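Local coordinates for protein HIAXHD3 (Humicola insolens, PDB 3ZXK) that acts as a family 43 exo-arabinofuranosidase, probably releasing arabinofuranosyl side chains from xylan, and served as a scaffold for engineered endo-xylanase activity, at residues D212-L217 against A230-R236; W260-A264 against V276-W282; A85-R89 against A194-K198; N139-G145 against I156-N160. Residues are numbered along the deposited sequence.

Contact 1: D212-L217 against A230-R236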
# COMPACT_ATOMS: atom_id res chain seq x y z
N ASP A 212 -10.96 -14.75 -7.63
CA ASP A 212 -11.93 -15.40 -6.76
C ASP A 212 -11.47 -16.70 -6.12
O ASP A 212 -12.25 -17.29 -5.36
CB ASP A 212 -13.26 -15.62 -7.52
CG ASP A 212 -13.12 -16.57 -8.70
OD1 ASP A 212 -11.99 -16.94 -9.10
OD2 ASP A 212 -14.18 -16.97 -9.24
N ALA A 213 -10.26 -17.15 -6.40
CA ALA A 213 -9.79 -18.45 -5.87
C ALA A 213 -8.33 -18.43 -5.57
O ALA A 213 -7.57 -17.64 -6.16
CB ALA A 213 -10.11 -19.63 -6.83
N GLU A 214 -7.95 -19.29 -4.63
CA GLU A 214 -6.55 -19.56 -4.31
C GLU A 214 -6.33 -21.08 -4.39
O GLU A 214 -7.15 -21.84 -3.87
CB GLU A 214 -6.21 -19.07 -2.91
CG GLU A 214 -4.72 -19.13 -2.57
CD GLU A 214 -3.93 -17.96 -3.18
OE1 GLU A 214 -4.53 -17.10 -3.86
OE2 GLU A 214 -2.69 -17.90 -2.99
N TYR A 215 -5.26 -21.48 -5.08
CA TYR A 215 -4.86 -22.88 -5.14
C TYR A 215 -3.58 -23.09 -4.37
O TYR A 215 -2.75 -22.19 -4.27
CB TYR A 215 -4.72 -23.36 -6.60
CG TYR A 215 -5.96 -23.15 -7.46
CD1 TYR A 215 -7.23 -23.45 -6.98
CD2 TYR A 215 -5.85 -22.65 -8.75
CE1 TYR A 215 -8.36 -23.25 -7.76
CE2 TYR A 215 -6.96 -22.46 -9.55
CZ TYR A 215 -8.22 -22.77 -9.05
OH TYR A 215 -9.35 -22.58 -9.82
N VAL A 216 -3.46 -24.26 -3.78
CA VAL A 216 -2.19 -24.66 -3.19
C VAL A 216 -1.55 -25.68 -4.10
O VAL A 216 -2.18 -26.67 -4.48
CB VAL A 216 -2.30 -25.12 -1.70
CG1 VAL A 216 -3.45 -26.10 -1.47
CG2 VAL A 216 -0.96 -25.70 -1.23
N LEU A 217 -0.32 -25.42 -4.53
CA LEU A 217 0.43 -26.38 -5.35
C LEU A 217 1.50 -27.04 -4.49
O LEU A 217 2.09 -26.38 -3.65
CB LEU A 217 1.11 -25.69 -6.53
CG LEU A 217 0.33 -24.62 -7.27
CD1 LEU A 217 1.18 -24.05 -8.39
CD2 LEU A 217 -0.97 -25.18 -7.77
N ALA A 230 -2.06 -29.53 -7.87
CA ALA A 230 -2.86 -28.51 -7.17
C ALA A 230 -4.02 -29.10 -6.36
O ALA A 230 -4.55 -30.17 -6.71
CB ALA A 230 -3.41 -27.49 -8.16
N ARG A 231 -4.40 -28.39 -5.30
CA ARG A 231 -5.70 -28.52 -4.65
C ARG A 231 -6.25 -27.12 -4.44
O ARG A 231 -5.51 -26.17 -4.38
CB ARG A 231 -5.58 -29.17 -3.27
CG ARG A 231 -5.25 -30.65 -3.29
CD ARG A 231 -5.53 -31.29 -1.94
NE ARG A 231 -5.17 -32.70 -1.98
CZ ARG A 231 -5.32 -33.55 -0.97
NH1 ARG A 231 -5.84 -33.12 0.17
NH2 ARG A 231 -4.95 -34.82 -1.10
N THR A 232 -7.56 -27.01 -4.31
CA THR A 232 -8.18 -25.73 -3.99
C THR A 232 -7.94 -25.38 -2.52
O THR A 232 -8.09 -26.23 -1.64
CB THR A 232 -9.66 -25.80 -4.31
OG1 THR A 232 -9.80 -26.00 -5.72
CG2 THR A 232 -10.39 -24.51 -3.87
N LEU A 233 -7.54 -24.15 -2.26
CA LEU A 233 -7.52 -23.65 -0.89
C LEU A 233 -8.82 -22.89 -0.59
O LEU A 233 -9.51 -23.15 0.41
CB LEU A 233 -6.28 -22.77 -0.66
CG LEU A 233 -6.00 -22.30 0.76
CD1 LEU A 233 -5.80 -23.47 1.72
CD2 LEU A 233 -4.78 -21.40 0.73
N VAL A 234 -9.16 -21.95 -1.46
CA VAL A 234 -10.49 -21.34 -1.40
C VAL A 234 -10.97 -21.12 -2.82
O VAL A 234 -10.18 -20.84 -3.73
CB VAL A 234 -10.56 -19.98 -0.66
CG1 VAL A 234 -10.26 -20.12 0.83
CG2 VAL A 234 -9.72 -18.91 -1.36
N SER A 235 -12.28 -21.20 -3.01
CA SER A 235 -12.83 -20.83 -4.32
C SER A 235 -14.19 -20.23 -4.10
O SER A 235 -15.12 -20.92 -3.63
CB SER A 235 -12.91 -22.04 -5.25
OG SER A 235 -13.42 -21.66 -6.52
N ARG A 236 -14.29 -18.94 -4.40
CA ARG A 236 -15.53 -18.17 -4.25
C ARG A 236 -16.10 -18.37 -2.85
O ARG A 236 -17.31 -18.54 -2.69
CB ARG A 236 -16.54 -18.55 -5.34
CG ARG A 236 -16.00 -18.32 -6.76
CD ARG A 236 -17.04 -18.56 -7.86
NE ARG A 236 -18.09 -17.53 -7.85
CZ ARG A 236 -17.99 -16.33 -8.40
NH1 ARG A 236 -16.87 -15.97 -9.03
NH2 ARG A 236 -19.01 -15.48 -8.31
O HOH W 1 -11.82 -22.64 -8.61
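Segments 212-217 and 230-236 run antiparallel, with the axes of strands 213-217 and 230-232 approaching to 4.6 Å and their directions 143° apart. V216 and R231 form a hydrogen-bonded pair, V216 N to R231 O and R231 N to V216 O both 2.9 Å. The register slips by one: E214 O accepts L233 N at 2.8 Å and V234 N at 3.1 Å, while E214 N donates to V234 O at 2.9 Å. Two residues facing one make a classic beta bulge, here where the second segment turns a corner at L233. R236 N closes the pairing on D212 O at 2.8 Å. In the five-bladed propeller of family 43 enzymes, this is the outer hairpin of one blade, and the bulge lets its edge strand bend without losing its partner. E214, V216 and V234 share a face, where E214 CB meets V234 CG2 at 3.8 Å; L233 packs near them, against Y262. L217 CD2 lies 3.4 Å from A230 CB on the other face. Y215 OH is hydrogen-bonded to Q189 and, through a water, to S235 OG. D212 OD2 forms a salt bridge with R236 NH1 at 2.9 Å, while D212 OD1 engages R209.

Contact 2: W260-A264 against V276-W282; sequences WHYVA and VVAPLRW
W260 offers a face of its indole to the edge of W282, an offset edge-to-face pair: centroids of the five-membered rings 4.8 Å apart, planes at 77°, W260 CD1 3.3 Å from W282 NE1. Both tryptophans take chi1 m, with chi2 of 76° and 85°. They close one end of two extended strands, 260-264 and 276-282, which cross antiparallel at 139° with axes 4.4 Å apart. Y262 with A278 and A264 with V276 are hydrogen-bonded pairs; H261 with P279 and V263 with V277 are non-hydrogen-bonded. Y262 N to A278 O is 2.8 Å, A278 N to Y262 O 3.0 Å, A264 N to V276 O 2.9 Å and V276 N to A264 O 3.0 Å. L280 N donates to W260 O at 2.9 Å, and two waters bridge the W260 backbone to L280 O. L280 (m, t) sets CD1 3.8 Å from W260 CB and CD2 4.0 Å from Y262 CB. On the other face V263 CG2 meets V277 CG2 at 4.1 Å. Such a hairpin forms the middle of a propeller blade. P279 costs no bond to 260-264, its nitrogen facing away in the non-hydrogen-bonded pair with H261; backbone bonds set the register, apolar packing the faces.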
# COMPACT_ATOMS: atom_id res chain seq x y z
N TRP A 260 -0.62 -22.78 11.54
CA TRP A 260 -0.55 -21.99 10.32
C TRP A 260 -1.78 -21.17 10.07
O TRP A 260 -2.87 -21.52 10.52
CB TRP A 260 -0.32 -22.91 9.13
CG TRP A 260 1.09 -23.42 9.08
CD1 TRP A 260 1.69 -24.42 9.85
CD2 TRP A 260 2.13 -22.92 8.20
NE1 TRP A 260 2.99 -24.58 9.48
CE2 TRP A 260 3.33 -23.70 8.51
CE3 TRP A 260 2.19 -21.94 7.22
CZ2 TRP A 260 4.53 -23.50 7.84
CZ3 TRP A 260 3.41 -21.74 6.55
CH2 TRP A 260 4.55 -22.51 6.86
N HIS A 261 -1.61 -20.07 9.36
CA HIS A 261 -2.69 -19.12 9.08
C HIS A 261 -2.62 -18.67 7.65
O HIS A 261 -1.53 -18.53 7.07
CB HIS A 261 -2.59 -17.94 10.05
CG HIS A 261 -2.70 -18.37 11.49
ND1 HIS A 261 -3.87 -18.38 12.15
CD2 HIS A 261 -1.74 -18.90 12.36
CE1 HIS A 261 -3.67 -18.86 13.41
NE2 HIS A 261 -2.37 -19.18 13.53
N TYR A 262 -3.78 -18.43 7.04
CA TYR A 262 -3.83 -17.93 5.66
C TYR A 262 -4.21 -16.43 5.76
O TYR A 262 -5.25 -16.07 6.37
CB TYR A 262 -4.83 -18.75 4.82
CG TYR A 262 -5.04 -18.26 3.40
CD1 TYR A 262 -4.02 -17.60 2.70
CD2 TYR A 262 -6.26 -18.45 2.75
CE1 TYR A 262 -4.21 -17.15 1.40
CE2 TYR A 262 -6.47 -17.99 1.48
CZ TYR A 262 -5.46 -17.32 0.82
OH TYR A 262 -5.72 -16.88 -0.47
N VAL A 263 -3.34 -15.57 5.23
CA VAL A 263 -3.61 -14.13 5.21
C VAL A 263 -3.92 -13.81 3.76
O VAL A 263 -3.04 -13.87 2.91
CB VAL A 263 -2.41 -13.27 5.68
CG1 VAL A 263 -2.80 -11.81 5.75
CG2 VAL A 263 -1.94 -13.73 7.05
N ALA A 264 -5.18 -13.50 3.48
CA ALA A 264 -5.60 -13.19 2.10
C ALA A 264 -5.99 -11.73 2.03
O ALA A 264 -5.94 -11.03 3.05
CB ALA A 264 -6.77 -14.08 1.66
N VAL A 276 -7.43 -10.15 5.44
CA VAL A 276 -8.27 -10.99 6.32
C VAL A 276 -7.46 -12.24 6.66
O VAL A 276 -6.62 -12.68 5.87
CB VAL A 276 -9.63 -11.35 5.65
CG1 VAL A 276 -10.46 -10.09 5.45
CG2 VAL A 276 -9.41 -12.02 4.31
N VAL A 277 -7.72 -12.81 7.84
CA VAL A 277 -6.93 -13.94 8.38
C VAL A 277 -7.85 -15.09 8.77
O VAL A 277 -8.91 -14.87 9.37
CB VAL A 277 -6.09 -13.48 9.60
CG1 VAL A 277 -5.24 -14.63 10.13
CG2 VAL A 277 -5.16 -12.33 9.21
N ALA A 278 -7.48 -16.30 8.37
CA ALA A 278 -8.13 -17.54 8.87
C ALA A 278 -7.10 -18.59 9.31
O ALA A 278 -6.02 -18.67 8.76
CB ALA A 278 -9.04 -18.12 7.80
N PRO A 279 -7.45 -19.43 10.28
CA PRO A 279 -6.57 -20.56 10.59
C PRO A 279 -6.57 -21.61 9.47
O PRO A 279 -7.56 -21.74 8.71
CB PRO A 279 -7.19 -21.17 11.85
CG PRO A 279 -8.31 -20.26 12.24
CD PRO A 279 -8.73 -19.52 11.00
N LEU A 280 -5.45 -22.32 9.37
CA LEU A 280 -5.32 -23.52 8.55
C LEU A 280 -5.22 -24.78 9.39
O LEU A 280 -4.70 -24.75 10.48
CB LEU A 280 -4.03 -23.42 7.73
CG LEU A 280 -3.99 -22.36 6.64
CD1 LEU A 280 -2.58 -22.31 6.09
CD2 LEU A 280 -4.99 -22.65 5.53
N ARG A 281 -5.72 -25.89 8.86
CA ARG A 281 -5.39 -27.21 9.39
C ARG A 281 -4.63 -27.95 8.29
O ARG A 281 -4.71 -27.60 7.11
CB ARG A 281 -6.65 -27.99 9.79
CG ARG A 281 -7.62 -28.21 8.65
CD ARG A 281 -8.86 -29.00 9.04
NE ARG A 281 -9.75 -29.04 7.88
CZ ARG A 281 -10.86 -28.32 7.75
NH1 ARG A 281 -11.28 -27.52 8.73
NH2 ARG A 281 -11.58 -28.42 6.64
N TRP A 282 -3.86 -28.95 8.67
CA TRP A 282 -3.16 -29.78 7.70
C TRP A 282 -3.82 -31.12 7.64
O TRP A 282 -4.13 -31.71 8.67
CB TRP A 282 -1.70 -29.90 8.10
CG TRP A 282 -0.96 -28.60 7.84
CD1 TRP A 282 -0.86 -27.49 8.67
CD2 TRP A 282 -0.28 -28.24 6.61
NE1 TRP A 282 -0.13 -26.50 8.06
CE2 TRP A 282 0.25 -26.89 6.82
CE3 TRP A 282 -0.02 -28.90 5.42
CZ2 TRP A 282 0.98 -26.24 5.84
CZ3 TRP A 282 0.72 -28.24 4.44
CH2 TRP A 282 1.22 -26.94 4.65
O HOH W 2 -1.88 -25.33 11.06
O HOH W 3 -3.92 -22.80 12.72

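Contact 3: A85-R89 against A194-K198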
# COMPACT_ATOMS: atom_id res chain seq x y z
N ALA A 85 2.65 -7.04 -7.67
CA ALA A 85 2.93 -8.08 -6.67
C ALA A 85 4.41 -8.43 -6.67
O ALA A 85 4.98 -8.77 -7.74
CB ALA A 85 2.09 -9.32 -6.91
N SER A 86 5.01 -8.33 -5.49
CA SER A 86 6.45 -8.53 -5.29
C SER A 86 6.71 -9.46 -4.11
O SER A 86 5.81 -10.20 -3.70
CB SER A 86 7.11 -7.16 -5.16
OG SER A 86 6.75 -6.36 -6.28
N THR A 87 7.93 -9.51 -3.60
CA THR A 87 8.21 -10.52 -2.59
C THR A 87 9.33 -10.06 -1.66
O THR A 87 10.21 -9.32 -2.07
CB THR A 87 8.53 -11.89 -3.26
OG1 THR A 87 8.63 -12.88 -2.25
CG2 THR A 87 9.83 -11.85 -4.05
N LEU A 88 9.28 -10.55 -0.42
CA LEU A 88 10.23 -10.19 0.63
C LEU A 88 10.45 -11.40 1.52
O LEU A 88 9.48 -12.07 1.89
CB LEU A 88 9.67 -9.09 1.52
CG LEU A 88 10.51 -8.60 2.69
CD1 LEU A 88 11.69 -7.82 2.13
CD2 LEU A 88 9.71 -7.68 3.60
N ARG A 89 11.70 -11.65 1.90
CA ARG A 89 12.03 -12.68 2.92
C ARG A 89 13.25 -12.24 3.70
O ARG A 89 14.03 -11.43 3.23
CB ARG A 89 12.29 -14.09 2.33
CG ARG A 89 11.09 -14.76 1.64
CD ARG A 89 10.07 -15.28 2.64
NE ARG A 89 8.79 -15.65 2.05
CZ ARG A 89 8.42 -16.89 1.70
NH1 ARG A 89 9.23 -17.96 1.84
NH2 ARG A 89 7.22 -17.07 1.17
N ALA A 194 2.08 -15.97 -7.25
CA ALA A 194 2.92 -16.95 -6.56
C ALA A 194 3.53 -16.49 -5.22
O ALA A 194 4.10 -15.40 -5.11
CB ALA A 194 4.02 -17.48 -7.50
N ARG A 195 3.40 -17.36 -4.23
CA ARG A 195 4.19 -17.30 -3.00
C ARG A 195 4.78 -18.69 -2.84
O ARG A 195 4.09 -19.69 -3.14
CB ARG A 195 3.33 -16.89 -1.78
CG ARG A 195 3.36 -15.39 -1.46
CD ARG A 195 2.47 -14.62 -2.40
NE ARG A 195 2.61 -13.19 -2.13
CZ ARG A 195 3.59 -12.43 -2.61
NH1 ARG A 195 4.54 -12.96 -3.37
NH2 ARG A 195 3.60 -11.13 -2.35
N MET A 196 6.04 -18.79 -2.40
CA MET A 196 6.72 -20.09 -2.38
C MET A 196 7.20 -20.48 -0.97
O MET A 196 7.71 -19.62 -0.22
CB MET A 196 7.89 -20.10 -3.38
CG MET A 196 8.50 -21.49 -3.60
SD MET A 196 9.70 -21.41 -4.95
CE MET A 196 10.17 -23.13 -5.16
N TYR A 197 7.03 -21.76 -0.61
CA TYR A 197 7.29 -22.22 0.76
C TYR A 197 7.99 -23.57 0.79
O TYR A 197 7.80 -24.42 -0.08
CB TYR A 197 5.99 -22.36 1.54
CG TYR A 197 5.13 -21.10 1.52
CD1 TYR A 197 5.35 -20.05 2.45
CD2 TYR A 197 4.14 -20.94 0.56
CE1 TYR A 197 4.59 -18.89 2.41
CE2 TYR A 197 3.37 -19.78 0.51
CZ TYR A 197 3.58 -18.76 1.46
OH TYR A 197 2.84 -17.56 1.46
N LYS A 198 8.79 -23.76 1.83
CA LYS A 198 9.37 -25.07 2.15
C LYS A 198 8.80 -25.41 3.52
O LYS A 198 9.04 -24.71 4.50
CB LYS A 198 10.90 -24.97 2.18
CG LYS A 198 11.62 -26.21 2.68
CD LYS A 198 11.56 -27.35 1.69
CE LYS A 198 12.49 -28.48 2.10
NZ LYS A 198 13.90 -28.02 2.08
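Two strands of a propeller can be tied together without pairing, by arginines that reach across to backbone carbonyls. Along 85-89, the contact begins at S86, its side chain turned away and hydrogen-bonded to W84, while its carbonyl takes both terminal nitrogens of R195: S86 O lies 2.8 Å from R195 NH2 and 3.1 Å from R195 NH1. R195 NH1 also donates to A194 O at 3.0 Å, within its own strand. T87 CB passes 4.1 Å from R195 NH1, and T87 OG1 hydrogen-bonds to E21. R89 then returns the gesture: R89 NH2 donates to M196 O at 2.9 Å, R89 NH1 adds a weak bond to M196 O at 3.1 Å, and R89 NH2 comes within 3.4 Å of Y197 CE1. The R89 guanidinium also forms a salt bridge with E21, so its charge has an acidic partner. Strands 87-89 and 194-198 run at 23° with axes 9.3 Å apart, too far for sheet bonding. They belong to different blades, and strand 145-148 of a third blade packs against both R89 and M196.

Contact 4: N139-G145 against I156-N160. With XYP (beta-D-xylopyranose), chain C.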
# COMPACT_ATOMS: atom_id res chain seq x y z
N ASN A 139 15.26 -10.60 -16.32
CA ASN A 139 14.12 -11.46 -16.61
C ASN A 139 13.00 -10.84 -15.80
O ASN A 139 13.27 -10.25 -14.75
CB ASN A 139 14.39 -12.89 -16.16
CG ASN A 139 13.38 -13.89 -16.72
OD1 ASN A 139 12.51 -13.55 -17.55
ND2 ASN A 139 13.50 -15.13 -16.30
N CYS A 140 11.77 -10.92 -16.28
CA CYS A 140 10.68 -10.37 -15.50
C CYS A 140 10.05 -11.47 -14.67
O CYS A 140 9.44 -12.40 -15.22
CB CYS A 140 9.61 -9.66 -16.33
SG CYS A 140 8.30 -9.06 -15.23
N TYR A 141 10.22 -11.37 -13.36
CA TYR A 141 9.59 -12.30 -12.46
C TYR A 141 8.24 -11.70 -12.07
O TYR A 141 8.07 -11.23 -10.94
CB TYR A 141 10.46 -12.52 -11.24
CG TYR A 141 11.80 -13.17 -11.52
CD1 TYR A 141 12.00 -14.01 -12.65
CD2 TYR A 141 12.86 -12.98 -10.64
CE1 TYR A 141 13.23 -14.62 -12.86
CE2 TYR A 141 14.08 -13.60 -10.86
CZ TYR A 141 14.27 -14.39 -11.97
OH TYR A 141 15.50 -14.97 -12.15
N TYR A 142 7.29 -11.74 -13.00
CA TYR A 142 5.95 -11.19 -12.78
C TYR A 142 5.28 -11.96 -11.63
O TYR A 142 5.27 -13.19 -11.63
CB TYR A 142 5.09 -11.33 -14.04
CG TYR A 142 3.67 -10.85 -13.81
CD1 TYR A 142 3.35 -9.50 -13.84
CD2 TYR A 142 2.65 -11.75 -13.50
CE1 TYR A 142 2.05 -9.06 -13.58
CE2 TYR A 142 1.35 -11.33 -13.27
CZ TYR A 142 1.06 -9.98 -13.29
OH TYR A 142 -0.22 -9.56 -13.06
N ASP A 143 4.74 -11.24 -10.64
CA ASP A 143 4.13 -11.87 -9.47
C ASP A 143 5.09 -12.88 -8.80
O ASP A 143 4.83 -14.10 -8.67
CB ASP A 143 2.78 -12.49 -9.86
CG ASP A 143 1.65 -11.46 -9.90
OD1 ASP A 143 1.92 -10.25 -10.05
OD2 ASP A 143 0.49 -11.87 -9.77
N ALA A 144 6.21 -12.33 -8.34
CA ALA A 144 7.32 -13.11 -7.81
C ALA A 144 6.98 -13.62 -6.41
O ALA A 144 6.34 -12.90 -5.61
CB ALA A 144 8.56 -12.23 -7.75
N GLY A 145 7.45 -14.83 -6.12
CA GLY A 145 7.42 -15.41 -4.77
C GLY A 145 8.76 -16.04 -4.43
O GLY A 145 9.10 -17.13 -4.96
N ILE A 156 12.81 -18.31 -6.93
CA ILE A 156 11.65 -17.44 -7.14
C ILE A 156 10.65 -18.13 -8.08
O ILE A 156 11.00 -18.49 -9.21
CB ILE A 156 12.02 -16.04 -7.68
CG1 ILE A 156 12.89 -15.30 -6.64
CG2 ILE A 156 10.77 -15.23 -8.04
CD1 ILE A 156 13.42 -13.95 -7.10
N ALA A 157 9.44 -18.34 -7.57
CA ALA A 157 8.32 -18.77 -8.37
C ALA A 157 7.66 -17.51 -8.97
O ALA A 157 7.56 -16.46 -8.31
CB ALA A 157 7.32 -19.58 -7.52
N TYR A 158 7.24 -17.58 -10.24
CA TYR A 158 6.66 -16.42 -10.89
C TYR A 158 5.86 -16.81 -12.09
O TYR A 158 5.93 -17.95 -12.53
CB TYR A 158 7.76 -15.42 -11.30
CG TYR A 158 8.67 -15.95 -12.38
CD1 TYR A 158 9.74 -16.79 -12.08
CD2 TYR A 158 8.45 -15.59 -13.72
CE1 TYR A 158 10.58 -17.27 -13.08
CE2 TYR A 158 9.29 -16.06 -14.73
CZ TYR A 158 10.36 -16.89 -14.40
OH TYR A 158 11.18 -17.37 -15.40
N GLY A 159 5.08 -15.87 -12.61
CA GLY A 159 4.47 -16.09 -13.93
C GLY A 159 2.98 -15.86 -13.95
O GLY A 159 2.34 -15.74 -12.91
N ASN A 160 2.45 -15.78 -15.16
CA ASN A 160 1.04 -15.68 -15.47
C ASN A 160 0.98 -15.88 -16.99
O ASN A 160 1.65 -15.15 -17.74
CB ASN A 160 0.47 -14.30 -15.04
CG ASN A 160 -0.92 -14.03 -15.61
OD1 ASN A 160 -1.29 -14.52 -16.69
ND2 ASN A 160 -1.70 -13.22 -14.91
C1 XYP C . -2.90 -8.38 -15.69
C2 XYP C . -2.30 -7.28 -16.57
C3 XYP C . -1.39 -7.88 -17.63
C4 XYP C . -0.33 -8.76 -16.96
C5 XYP C . -1.04 -9.86 -16.18
O2 XYP C . -3.35 -6.50 -17.17
O3 XYP C . -0.77 -6.84 -18.38
O4 XYP C . 0.61 -9.31 -17.89
O5 XYP C . -1.87 -9.24 -15.19
O HOH W 4 2.96 -15.91 -10.11
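Segment 156-160 shows a strand end passing from sheet pairing into a sugar-binding loop. I156 starts it with apolar packing: I156 CD1 lies 3.7 Å from Y141 CD2, and I156 CG2 lies 3.7 Å from A144 CB. A157 makes the one antiparallel bridge, a hydrogen-bonded pair with G145, in which G145 N to A157 O is 2.7 Å and A157 N to G145 O is 2.9 Å. Y158 buries most surface; its ring sits obliquely beside that of Y141 with centroids 4.7 Å apart, and its OH takes a weak hydrogen bond of 3.3 Å from N139 ND2, whose stronger partner is Q175. G159, at phi 129° and psi 167°, adopts angles at which a side chain would clash with the preceding carbonyl; its N donates to Y142 O at 2.9 Å, and a water joins G159 O to D143 O. At N160, CB meets Y142 CE2 at 3.6 Å. Both side chains line the glycan pocket and hydrogen-bond to E192; Y142 OH lies 2.7 Å from O5 of the xylose, and N160 ND2 lies 3.7 Å from its C5. The loop 139-145 connects strand 132-137 of one blade to strand 145-148 of the next, with the C140-C102 disulfide tying it back to the former blade, while 156-158 is flanked by strand 163-168 and its A157 packs on strand 192-199.

The four contacts illustrate how a propeller combines pairing within blades with ties between them. Contacts 1 and 2 are hairpins of successive blades, centres 13 Å apart, that meet where E214 CG lies 3.2 Å from Y262 OH and L233 CD1 lies 4.0 Å from L280 CD2. Contact 4 is nested in the chain loop closed by contact 3, with centres 9 Å apart; R195 NH1 comes 2.9 Å from A144 O and T87 CB 3.4 Å from the same oxygen. Contact 4 borders the glycan directly. The side chain of D212 lies about 8 Å from a xylose, those of E214 and R195 about 8 and 11 Å from the arabinofuranose, and that of Y262 about 10 Å from it.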